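Local coordinates for protein CT253 (Chlamydia trachomatis serovar L2, PDB 6UXC) that is of unknown function but is predicted to be a lipoprotein made with a signal peptide, and belongs to a family of uncharacterised proteins, at residues L24-R29 with A98-Q103; L37-Q42 with N149-Y154; S46-R51 with Y154-K159; A140-A145 with M166-Q171. One frame throughout, in Å; residues are numbered along the deposited sequence.

Overall arrangement
Strand 19-28 enters the sheet beside strand 94-105 in interaction 1, which closes a loop of 68 residues. Before that loop closes, the chain starts interactions 2 and 3, at the entry to helix 41-55 and within it; both cross interaction 1 and each other, since their partners 149-154 and 154-159 come later, in the long loop after strand 131-143. Interaction 4 joins the end of that strand to helix 165-184. It follows interaction 1 in series but crosses interactions 2 and 3, whose second segments lie in the 20 residues it encloses. Together they tie sheet, both long helices and the loop, with Gln103 and His170 linking interactions 1 and 4.

Interaction 1: L24-R29 with A98-Q103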
# COMPACT_ATOMS: atom_id res chain seq x y z
N LEU A 24 -7.29 3.02 0.04
CA LEU A 24 -7.92 2.10 -0.90
C LEU A 24 -7.32 0.71 -0.75
O LEU A 24 -6.14 0.56 -0.43
CB LEU A 24 -7.70 2.57 -2.32
CG LEU A 24 -8.14 4.01 -2.61
CD1 LEU A 24 -7.89 4.39 -4.05
CD2 LEU A 24 -9.63 4.21 -2.24
N PRO A 25 -8.09 -0.33 -1.04
CA PRO A 25 -7.48 -1.65 -1.19
C PRO A 25 -6.31 -1.58 -2.14
O PRO A 25 -6.36 -0.92 -3.19
CB PRO A 25 -8.62 -2.50 -1.76
CG PRO A 25 -9.88 -1.80 -1.32
CD PRO A 25 -9.54 -0.34 -1.33
N VAL A 26 -5.24 -2.30 -1.79
CA VAL A 26 -4.07 -2.31 -2.64
C VAL A 26 -4.40 -2.93 -4.00
O VAL A 26 -5.05 -3.98 -4.12
CB VAL A 26 -2.92 -3.04 -1.91
CG1 VAL A 26 -1.74 -3.33 -2.89
CG2 VAL A 26 -2.47 -2.21 -0.69
N PHE A 27 -3.93 -2.27 -5.04
CA PHE A 27 -4.17 -2.64 -6.42
C PHE A 27 -3.02 -3.51 -6.92
O PHE A 27 -1.85 -3.20 -6.66
CB PHE A 27 -4.28 -1.36 -7.25
CG PHE A 27 -4.81 -1.52 -8.63
CD1 PHE A 27 -6.07 -2.04 -8.85
CD2 PHE A 27 -4.08 -1.08 -9.73
CE1 PHE A 27 -6.59 -2.15 -10.15
CE2 PHE A 27 -4.58 -1.16 -11.02
CZ PHE A 27 -5.84 -1.71 -11.22
N TYR A 28 -3.34 -4.60 -7.61
CA TYR A 28 -2.30 -5.51 -8.10
C TYR A 28 -2.81 -6.20 -9.36
O TYR A 28 -3.71 -7.04 -9.29
CB TYR A 28 -1.94 -6.53 -7.02
CG TYR A 28 -0.80 -7.48 -7.31
CD1 TYR A 28 0.20 -7.16 -8.20
CD2 TYR A 28 -0.73 -8.70 -6.67
CE1 TYR A 28 1.24 -8.04 -8.48
CE2 TYR A 28 0.30 -9.57 -6.92
CZ TYR A 28 1.28 -9.25 -7.80
OH TYR A 28 2.28 -10.16 -8.03
N ARG A 29 -2.23 -5.84 -10.51
CA ARG A 29 -2.58 -6.45 -11.79
C ARG A 29 -1.64 -7.60 -12.07
O ARG A 29 -0.42 -7.42 -12.11
CB ARG A 29 -2.51 -5.41 -12.91
CG ARG A 29 -3.49 -4.30 -12.77
CD ARG A 29 -3.21 -3.21 -13.81
NE ARG A 29 -2.01 -2.45 -13.47
CZ ARG A 29 -0.93 -2.31 -14.25
NH1 ARG A 29 -0.85 -2.88 -15.44
NH2 ARG A 29 0.09 -1.57 -13.80
N ALA A 98 -2.09 2.68 -3.15
CA ALA A 98 -0.84 1.94 -3.35
C ALA A 98 -1.09 0.78 -4.29
O ALA A 98 -2.03 -0.00 -4.10
CB ALA A 98 -0.31 1.43 -2.01
N GLU A 99 -0.24 0.66 -5.31
CA GLU A 99 -0.30 -0.40 -6.30
C GLU A 99 0.97 -1.23 -6.26
O GLU A 99 2.07 -0.69 -6.37
CB GLU A 99 -0.44 0.16 -7.72
CG GLU A 99 -0.48 -0.91 -8.79
CD GLU A 99 -0.71 -0.40 -10.19
OE1 GLU A 99 -0.84 0.83 -10.40
OE2 GLU A 99 -0.78 -1.25 -11.10
N ILE A 100 0.82 -2.54 -6.10
CA ILE A 100 1.95 -3.45 -6.27
C ILE A 100 2.24 -3.55 -7.75
O ILE A 100 1.40 -4.04 -8.52
CB ILE A 100 1.65 -4.83 -5.69
CG1 ILE A 100 1.39 -4.79 -4.19
CG2 ILE A 100 2.83 -5.80 -5.96
CD1 ILE A 100 0.81 -6.12 -3.67
N LEU A 101 3.43 -3.12 -8.16
CA LEU A 101 3.76 -3.25 -9.57
C LEU A 101 4.29 -4.65 -9.89
O LEU A 101 3.98 -5.22 -10.96
CB LEU A 101 4.78 -2.17 -9.97
CG LEU A 101 4.35 -0.72 -9.77
CD1 LEU A 101 5.50 0.21 -10.18
CD2 LEU A 101 3.09 -0.37 -10.54
N GLU A 102 5.09 -5.22 -8.99
CA GLU A 102 5.60 -6.56 -9.17
C GLU A 102 6.19 -7.05 -7.86
O GLU A 102 6.60 -6.26 -7.01
CB GLU A 102 6.66 -6.61 -10.29
CG GLU A 102 8.04 -6.14 -9.85
CD GLU A 102 9.08 -6.20 -10.96
OE1 GLU A 102 8.80 -6.75 -12.05
OE2 GLU A 102 10.18 -5.67 -10.74
N GLN A 103 6.19 -8.36 -7.71
CA GLN A 103 7.06 -9.03 -6.76
C GLN A 103 7.72 -10.16 -7.52
O GLN A 103 7.03 -10.98 -8.14
CB GLN A 103 6.30 -9.56 -5.54
CG GLN A 103 7.17 -10.45 -4.67
CD GLN A 103 6.63 -10.64 -3.27
OE1 GLN A 103 6.68 -9.73 -2.43
NE2 GLN A 103 6.13 -11.83 -2.99
O HOH W 1 -3.97 1.80 -1.39
O HOH W 2 4.32 -9.62 -9.83
O HOH W 3 -0.08 -3.87 -10.77
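Ile100 lies against Tyr28 on one branch and Val26 on the other. Its CG2 sits over one face of the Tyr28 ring, displaced toward the rim, in a CH-pi contact 4.0 Å from the ring centroid, while its CG1 comes within 3.7 Å of Val26 CG1. The Tyr28 ring reaches this place with CG anti to the backbone N (chi1 -175°), and its CD1 also lies 3.4 Å from Ile100 O. At the far end of the ring, a water joins Tyr28 OH to Gln103 N.

Glu99 and Phe27 share the opposite face of the sheet. The extended Glu99 chain runs alongside Phe27, its CD 3.5 Å from CD2 at the ring edge. Its carboxylate is gripped side-on by Arg29, whose NE and NH2 each lie 2.9 Å from the single oxygen Glu99 OE2. A water that bonds to Arg29 N and Ile100 O donates to that oxygen as well; this one oxygen takes three donors, which probably spreads its negative charge.

Between the two strands, Phe27 N bonds to Ala98 O (3.1 Å) and Ile100 N to Phe27 O (2.8 Å), flanking Glu99. Helix 41-55 packs on Tyr28 and Ile100, whereas Phe27 stacks with Phe75. This is a short parallel bridge at the end of strand 19-28, where it joins the middle strand of a mixed sheet with a helix packed on one face.

Interaction 2: L37-Q42 with N149-Y154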
# COMPACT_ATOMS: atom_id res chain seq x y z
N LEU A 37 1.72 -19.03 -3.48
CA LEU A 37 1.66 -18.53 -2.12
C LEU A 37 0.36 -18.93 -1.47
O LEU A 37 -0.71 -18.84 -2.09
CB LEU A 37 1.78 -17.01 -2.09
CG LEU A 37 3.17 -16.42 -2.01
CD1 LEU A 37 3.02 -14.97 -1.66
CD2 LEU A 37 4.05 -17.16 -0.99
N PRO A 38 0.40 -19.35 -0.20
CA PRO A 38 -0.83 -19.69 0.51
C PRO A 38 -1.61 -18.48 1.02
O PRO A 38 -2.54 -18.66 1.81
CB PRO A 38 -0.32 -20.54 1.68
CG PRO A 38 1.03 -20.02 1.95
CD PRO A 38 1.60 -19.63 0.61
N TRP A 39 -1.26 -17.27 0.59
CA TRP A 39 -2.07 -16.11 0.92
C TRP A 39 -2.05 -15.17 -0.27
O TRP A 39 -1.25 -15.31 -1.19
CB TRP A 39 -1.57 -15.40 2.21
CG TRP A 39 -0.30 -14.59 2.05
CD1 TRP A 39 -0.19 -13.26 1.75
CD2 TRP A 39 1.05 -15.07 2.18
NE1 TRP A 39 1.15 -12.89 1.67
CE2 TRP A 39 1.92 -13.98 1.95
CE3 TRP A 39 1.60 -16.31 2.48
CZ2 TRP A 39 3.32 -14.11 1.99
CZ3 TRP A 39 2.98 -16.43 2.52
CH2 TRP A 39 3.82 -15.33 2.28
N ASN A 40 -2.94 -14.19 -0.22
CA ASN A 40 -3.09 -13.20 -1.28
C ASN A 40 -2.21 -11.99 -0.98
O ASN A 40 -2.37 -11.35 0.06
CB ASN A 40 -4.56 -12.79 -1.36
CG ASN A 40 -4.81 -11.75 -2.41
OD1 ASN A 40 -5.02 -10.58 -2.10
ND2 ASN A 40 -4.78 -12.18 -3.67
N LEU A 41 -1.27 -11.69 -1.89
CA LEU A 41 -0.34 -10.60 -1.64
C LEU A 41 -1.07 -9.27 -1.47
O LEU A 41 -0.75 -8.49 -0.55
CB LEU A 41 0.65 -10.52 -2.80
CG LEU A 41 2.01 -9.92 -2.56
CD1 LEU A 41 2.85 -10.70 -1.49
CD2 LEU A 41 2.73 -9.90 -3.88
N GLN A 42 -2.05 -8.98 -2.33
CA GLN A 42 -2.84 -7.76 -2.16
C GLN A 42 -3.46 -7.67 -0.78
O GLN A 42 -3.48 -6.59 -0.16
CB GLN A 42 -3.97 -7.69 -3.20
CG GLN A 42 -3.55 -7.21 -4.54
N ASN A 149 12.76 -19.93 2.77
CA ASN A 149 11.75 -19.58 1.78
C ASN A 149 10.62 -20.60 1.75
O ASN A 149 9.95 -20.74 0.73
CB ASN A 149 12.40 -19.41 0.41
CG ASN A 149 13.42 -18.26 0.38
OD1 ASN A 149 13.06 -17.09 0.49
ND2 ASN A 149 14.69 -18.60 0.20
N ASP A 150 10.41 -21.31 2.85
CA ASP A 150 9.21 -22.13 3.02
C ASP A 150 8.09 -21.21 3.47
O ASP A 150 7.90 -20.97 4.67
CB ASP A 150 9.45 -23.25 4.03
CG ASP A 150 8.31 -24.25 4.08
OD1 ASP A 150 7.17 -23.86 3.75
OD2 ASP A 150 8.57 -25.41 4.48
N TYR A 151 7.36 -20.67 2.50
CA TYR A 151 6.27 -19.73 2.78
C TYR A 151 4.98 -20.44 3.13
O TYR A 151 3.96 -19.77 3.34
CB TYR A 151 6.10 -18.77 1.60
CG TYR A 151 7.34 -17.94 1.51
CD1 TYR A 151 7.65 -17.03 2.53
CD2 TYR A 151 8.22 -18.09 0.46
CE1 TYR A 151 8.82 -16.28 2.49
CE2 TYR A 151 9.39 -17.35 0.42
CZ TYR A 151 9.67 -16.44 1.42
OH TYR A 151 10.86 -15.73 1.38
N HIS A 152 4.99 -21.76 3.22
CA HIS A 152 3.88 -22.46 3.84
C HIS A 152 4.14 -22.72 5.33
O HIS A 152 3.23 -22.55 6.15
CB HIS A 152 3.59 -23.74 3.04
CG HIS A 152 3.18 -23.47 1.62
ND1 HIS A 152 4.09 -23.19 0.62
CD2 HIS A 152 1.96 -23.38 1.05
CE1 HIS A 152 3.45 -22.97 -0.51
NE2 HIS A 152 2.15 -23.08 -0.28
N ARG A 153 5.37 -23.06 5.71
CA ARG A 153 5.70 -23.16 7.13
C ARG A 153 5.78 -21.78 7.78
O ARG A 153 5.37 -21.60 8.94
CB ARG A 153 7.02 -23.91 7.31
CG ARG A 153 7.36 -24.21 8.76
N TYR A 154 6.32 -20.80 7.06
CA TYR A 154 6.63 -19.48 7.63
C TYR A 154 6.02 -18.39 6.77
O TYR A 154 6.70 -17.44 6.37
CB TYR A 154 8.14 -19.27 7.74
CG TYR A 154 8.90 -20.39 8.41
CD1 TYR A 154 8.72 -20.68 9.76
CD2 TYR A 154 9.84 -21.13 7.71
CE1 TYR A 154 9.42 -21.69 10.38
CE2 TYR A 154 10.56 -22.14 8.33
CZ TYR A 154 10.34 -22.41 9.66
OH TYR A 154 11.04 -23.42 10.28
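Leu37, Pro38 and Trp39, in the connection leading to helix 41-55, pack against Tyr151 and His152 of an Asx motif in the long loop before helix 165-184. In that motif Asp150 OD1 accepts from Arg153 N, from above the carboxylate plane. The proline lies over the imidazole: Pro38 CD is 3.8 Å from the centroid of the His152 ring, 21° off its normal, in a CH-pi contact. Pro38 CG also approaches Tyr151 O at 3.3 Å. With CG between the backbone N and the carbonyl carbon (chi1 75°), Trp39 turns the edge of its indole to the same carbonyl oxygen, which lies in the ring plane 3.6 Å from CZ3. Leu37 CD1 lies over one face of Trp39, offset toward the rim, and Leu37 CD2 reaches across to within 3.7 Å of Tyr151 CB.

Tyr151 OH donates to Asn149 OD1 (2.7 Å) and is also bonded to Met166 N, which would fix the far end of its ring. Across the two segments the contact therefore rests on apolar packing and C-H groups facing a carbonyl and an imidazole, while Asn149 and Met166 hold the Tyr151 hydroxyl and Glu44 the Trp39 N-H.

Interaction 3: S46-R51 with Y154-K159; sequences SEEISR and YGWRSK
Arg157 and Glu47 form the ionic part of the contact. The guanidinium meets the carboxylate end-on, NH1 to OE1 and NH2 to OE2, so that Arg157 NH2 and Glu47 OE2 are 2.7 Å apart; both oxygens are met on their syn sides, although the two planes are 43° apart. Arg51, one helical turn beyond Glu47, grips the same carboxylate side-on, both its nitrogens on OE1, with Arg51 NE 2.8 Å from Glu47 OE1. That oxygen thus accepts three N-H groups. The shared anion probably offsets the repulsion of the two arginines, whose Arg51 NH2 and Arg157 NH1 lie 4.4 Å apart.

A single hydrogen bond from the neutral indole N-H reaches a second carboxylate. Trp156 NE1 donates to Glu48 OE2 over 2.9 Å with an N-H...O angle of 171°; the oxygen lies in the plane of the indole and is met on its own anti side, 22° out of the carboxylate plane. The other Glu48 oxygen, OE1, pairs with Arg52.

Nonpolar contact is supplied by the same indole. Glu47 CB lies 4.0 Å from Trp156 CZ2, and CG of Arg157 rests over the centre of the Trp156 ring on one face.

Trp156 and Arg157 are the central residues of a type II turn from Gly155 to Ser158. The turn fastens the loop between strand 131-143 and helix 165-184 to the surface of helix 41-55, and Trp156 also meets Trp39 at the entry to that helix.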
# COMPACT_ATOMS: atom_id res chain seq x y z
N SER A 46 -2.62 -4.75 1.87
CA SER A 46 -3.68 -3.87 2.37
C SER A 46 -3.72 -3.85 3.88
O SER A 46 -3.84 -2.79 4.51
CB SER A 46 -5.03 -4.33 1.83
OG SER A 46 -5.12 -4.15 0.43
N GLU A 47 -3.67 -5.03 4.50
CA GLU A 47 -3.77 -5.10 5.94
C GLU A 47 -2.56 -4.46 6.61
O GLU A 47 -2.69 -3.72 7.59
CB GLU A 47 -3.92 -6.54 6.41
CG GLU A 47 -4.00 -6.58 7.93
CD GLU A 47 -4.37 -7.94 8.46
OE1 GLU A 47 -3.80 -8.34 9.50
OE2 GLU A 47 -5.21 -8.61 7.83
N GLU A 48 -1.36 -4.77 6.11
CA GLU A 48 -0.15 -4.30 6.78
C GLU A 48 0.00 -2.79 6.64
O GLU A 48 0.45 -2.13 7.59
CB GLU A 48 1.07 -5.03 6.22
CG GLU A 48 1.13 -6.53 6.59
CD GLU A 48 1.36 -6.76 8.09
OE1 GLU A 48 1.95 -5.88 8.76
OE2 GLU A 48 0.97 -7.83 8.59
N ILE A 49 -0.36 -2.23 5.49
CA ILE A 49 -0.32 -0.78 5.37
C ILE A 49 -1.42 -0.16 6.20
O ILE A 49 -1.21 0.84 6.90
CB ILE A 49 -0.41 -0.35 3.89
CG1 ILE A 49 0.83 -0.85 3.15
CG2 ILE A 49 -0.53 1.16 3.80
CD1 ILE A 49 0.63 -0.89 1.63
N SER A 50 -2.61 -0.75 6.17
CA SER A 50 -3.70 -0.22 6.98
C SER A 50 -3.35 -0.23 8.45
O SER A 50 -3.59 0.76 9.16
CB SER A 50 -5.00 -1.00 6.70
OG SER A 50 -6.06 -0.57 7.58
N ARG A 51 -2.78 -1.33 8.95
CA ARG A 51 -2.41 -1.37 10.36
C ARG A 51 -1.44 -0.24 10.72
O ARG A 51 -1.50 0.34 11.80
CB ARG A 51 -1.80 -2.72 10.73
CG ARG A 51 -2.81 -3.83 10.90
CD ARG A 51 -2.12 -5.16 11.18
NE ARG A 51 -3.07 -6.26 11.30
CZ ARG A 51 -3.68 -6.60 12.43
NH1 ARG A 51 -3.46 -5.93 13.55
NH2 ARG A 51 -4.51 -7.62 12.44
N TYR A 154 6.32 -20.80 7.06
CA TYR A 154 6.63 -19.48 7.63
C TYR A 154 6.02 -18.39 6.77
O TYR A 154 6.70 -17.44 6.37
CB TYR A 154 8.14 -19.27 7.74
CG TYR A 154 8.90 -20.39 8.41
CD1 TYR A 154 8.72 -20.68 9.76
CD2 TYR A 154 9.84 -21.13 7.71
CE1 TYR A 154 9.42 -21.69 10.38
CE2 TYR A 154 10.56 -22.14 8.33
CZ TYR A 154 10.34 -22.41 9.66
OH TYR A 154 11.04 -23.42 10.28
N GLY A 155 4.74 -18.52 6.46
CA GLY A 155 4.04 -17.56 5.63
C GLY A 155 3.44 -16.43 6.46
O GLY A 155 3.50 -16.43 7.69
N TRP A 156 2.89 -15.45 5.75
CA TRP A 156 2.32 -14.27 6.40
C TRP A 156 1.40 -14.66 7.54
O TRP A 156 0.56 -15.55 7.38
CB TRP A 156 1.57 -13.41 5.37
CG TRP A 156 0.95 -12.20 5.96
CD1 TRP A 156 1.55 -11.25 6.73
CD2 TRP A 156 -0.42 -11.80 5.83
NE1 TRP A 156 0.64 -10.28 7.09
CE2 TRP A 156 -0.57 -10.60 6.54
CE3 TRP A 156 -1.52 -12.34 5.17
CZ2 TRP A 156 -1.79 -9.92 6.62
CZ3 TRP A 156 -2.73 -11.67 5.25
CH2 TRP A 156 -2.86 -10.48 5.96
N ARG A 157 1.58 -13.99 8.67
CA ARG A 157 0.85 -14.18 9.93
C ARG A 157 1.58 -15.15 10.85
O ARG A 157 1.60 -14.94 12.06
CB ARG A 157 -0.58 -14.67 9.68
CG ARG A 157 -1.43 -13.69 8.89
CD ARG A 157 -2.84 -13.73 9.43
NE ARG A 157 -3.81 -13.04 8.60
CZ ARG A 157 -4.21 -11.78 8.79
NH1 ARG A 157 -3.71 -11.06 9.78
NH2 ARG A 157 -5.12 -11.26 7.98
N SER A 158 2.18 -16.20 10.30
CA SER A 158 2.94 -17.13 11.12
C SER A 158 4.00 -16.35 11.90
O SER A 158 4.37 -15.23 11.52
CB SER A 158 3.59 -18.21 10.26
OG SER A 158 4.87 -17.81 9.83
N LYS A 159 4.48 -16.93 13.01
CA LYS A 159 5.39 -16.20 13.89
C LYS A 159 6.61 -15.69 13.14
O LYS A 159 7.00 -14.53 13.28
CB LYS A 159 5.82 -17.12 15.05

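Interaction 4: A140-A145 with M166-Q171; sequences ASQSLA and MGLMHQ
Met169 of helix 165-184 packs against Ala140 and Gln142 in strand 131-143, a helix-on-sheet contact at the outermost strand on this side of the sheet. The axes of strand 140-143 and helix 166-171 approach to 7.2 Å and run nearly antiparallel, 155° apart. The methionine carries the centre of the contact. With CG anti to the backbone N (chi1 -173°), Met169 CG comes within 3.6 Å of Ala140 CB and 3.5 Å of Ala140 C, so it bears on the strand backbone as well as on the methyl. The chain then bends at chi2, and Met169 SD remains near the same residue, 3.9 Å from Ala140 CB. That methyl also lies 3.6 Å from Met169 O of the helix backbone.

Two residues on, Gln142 CB meets Met169 CB at 3.8 Å. Its chain bends at chi2 (63°), and the aliphatic part passes obliquely by Leu168: Gln142 CG is 4.1 Å from Leu168 CB. The amide beyond is held by polar partners, OE1 bonding to Arg172 on the same helix and NE2 to Ser146, and these bonds would fix its rotation.

On the helix next to Met169, His170 is held through ND1 by Glu44 and through NE2 by Gln103, and Met169 SD lies in the plane at the edge of its ring. Backbone bonds of Ala140 to Ala116 and of Gln142 to Ile114 pair the strand with strand 113-124, as in a two-layer alpha/beta arrangement with a helix packed on one face of the sheet, here over its outermost antiparallel pair.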
# COMPACT_ATOMS: atom_id res chain seq x y z
N ALA A 140 11.93 -2.60 -2.48
CA ALA A 140 12.74 -3.27 -1.46
C ALA A 140 13.23 -4.58 -2.05
O ALA A 140 12.61 -5.14 -2.95
CB ALA A 140 11.93 -3.51 -0.19
N SER A 141 14.38 -5.05 -1.56
CA SER A 141 14.94 -6.30 -2.04
C SER A 141 15.66 -7.00 -0.90
O SER A 141 16.23 -6.35 -0.01
CB SER A 141 15.91 -6.09 -3.20
OG SER A 141 16.45 -7.33 -3.58
N GLN A 142 15.66 -8.34 -0.96
CA GLN A 142 16.26 -9.14 0.10
C GLN A 142 16.85 -10.42 -0.48
O GLN A 142 16.23 -11.10 -1.32
CB GLN A 142 15.21 -9.49 1.16
CG GLN A 142 15.76 -10.11 2.44
CD GLN A 142 16.69 -9.17 3.17
OE1 GLN A 142 16.51 -7.96 3.12
NE2 GLN A 142 17.69 -9.72 3.83
N SER A 143 18.05 -10.77 -0.02
CA SER A 143 18.72 -11.98 -0.48
C SER A 143 17.92 -13.21 -0.07
O SER A 143 17.48 -13.32 1.07
CB SER A 143 20.13 -12.04 0.09
OG SER A 143 20.73 -13.30 -0.15
N LEU A 144 17.73 -14.13 -1.02
CA LEU A 144 16.97 -15.35 -0.74
C LEU A 144 17.71 -16.27 0.23
O LEU A 144 17.09 -17.17 0.81
CB LEU A 144 16.68 -16.11 -2.03
CG LEU A 144 15.63 -15.49 -2.95
CD1 LEU A 144 15.58 -16.27 -4.25
CD2 LEU A 144 14.26 -15.45 -2.31
N ALA A 145 19.01 -16.05 0.44
CA ALA A 145 19.75 -16.85 1.40
C ALA A 145 19.58 -16.37 2.83
O ALA A 145 20.00 -17.07 3.75
CB ALA A 145 21.24 -16.85 1.04
N MET A 166 11.26 -12.85 2.21
CA MET A 166 10.13 -12.05 1.76
C MET A 166 9.62 -11.16 2.89
O MET A 166 9.25 -10.01 2.65
CB MET A 166 9.00 -12.95 1.27
CG MET A 166 7.86 -12.15 0.64
SD MET A 166 6.41 -13.10 0.29
CE MET A 166 7.06 -14.45 -0.70
N GLY A 167 9.56 -11.69 4.11
CA GLY A 167 8.99 -10.94 5.22
C GLY A 167 9.86 -9.77 5.63
O GLY A 167 9.36 -8.69 5.94
N LEU A 168 11.18 -9.98 5.62
CA LEU A 168 12.12 -8.89 5.88
C LEU A 168 11.95 -7.79 4.84
O LEU A 168 11.90 -6.59 5.18
CB LEU A 168 13.54 -9.45 5.84
CG LEU A 168 13.93 -10.37 6.99
CD1 LEU A 168 15.20 -11.19 6.68
CD2 LEU A 168 14.16 -9.53 8.23
N MET A 169 11.86 -8.18 3.57
CA MET A 169 11.69 -7.24 2.48
C MET A 169 10.38 -6.48 2.62
O MET A 169 10.35 -5.24 2.55
CB MET A 169 11.75 -7.99 1.15
CG MET A 169 11.77 -7.13 -0.09
SD MET A 169 10.12 -6.88 -0.74
CE MET A 169 9.75 -8.51 -1.41
N HIS A 170 9.29 -7.20 2.88
CA HIS A 170 7.99 -6.55 3.05
C HIS A 170 8.00 -5.54 4.19
O HIS A 170 7.46 -4.44 4.06
CB HIS A 170 6.92 -7.60 3.31
CG HIS A 170 6.51 -8.35 2.08
ND1 HIS A 170 5.49 -9.26 2.09
CD2 HIS A 170 7.00 -8.34 0.82
CE1 HIS A 170 5.34 -9.78 0.89
NE2 HIS A 170 6.26 -9.24 0.10
N GLN A 171 8.57 -5.93 5.33
CA GLN A 171 8.58 -5.05 6.50
C GLN A 171 9.24 -3.71 6.17
O GLN A 171 8.70 -2.65 6.49
CB GLN A 171 9.29 -5.77 7.64
CG GLN A 171 9.17 -5.10 8.98
CD GLN A 171 9.92 -5.86 10.04
OE1 GLN A 171 11.08 -6.21 9.85
NE2 GLN A 171 9.26 -6.14 11.15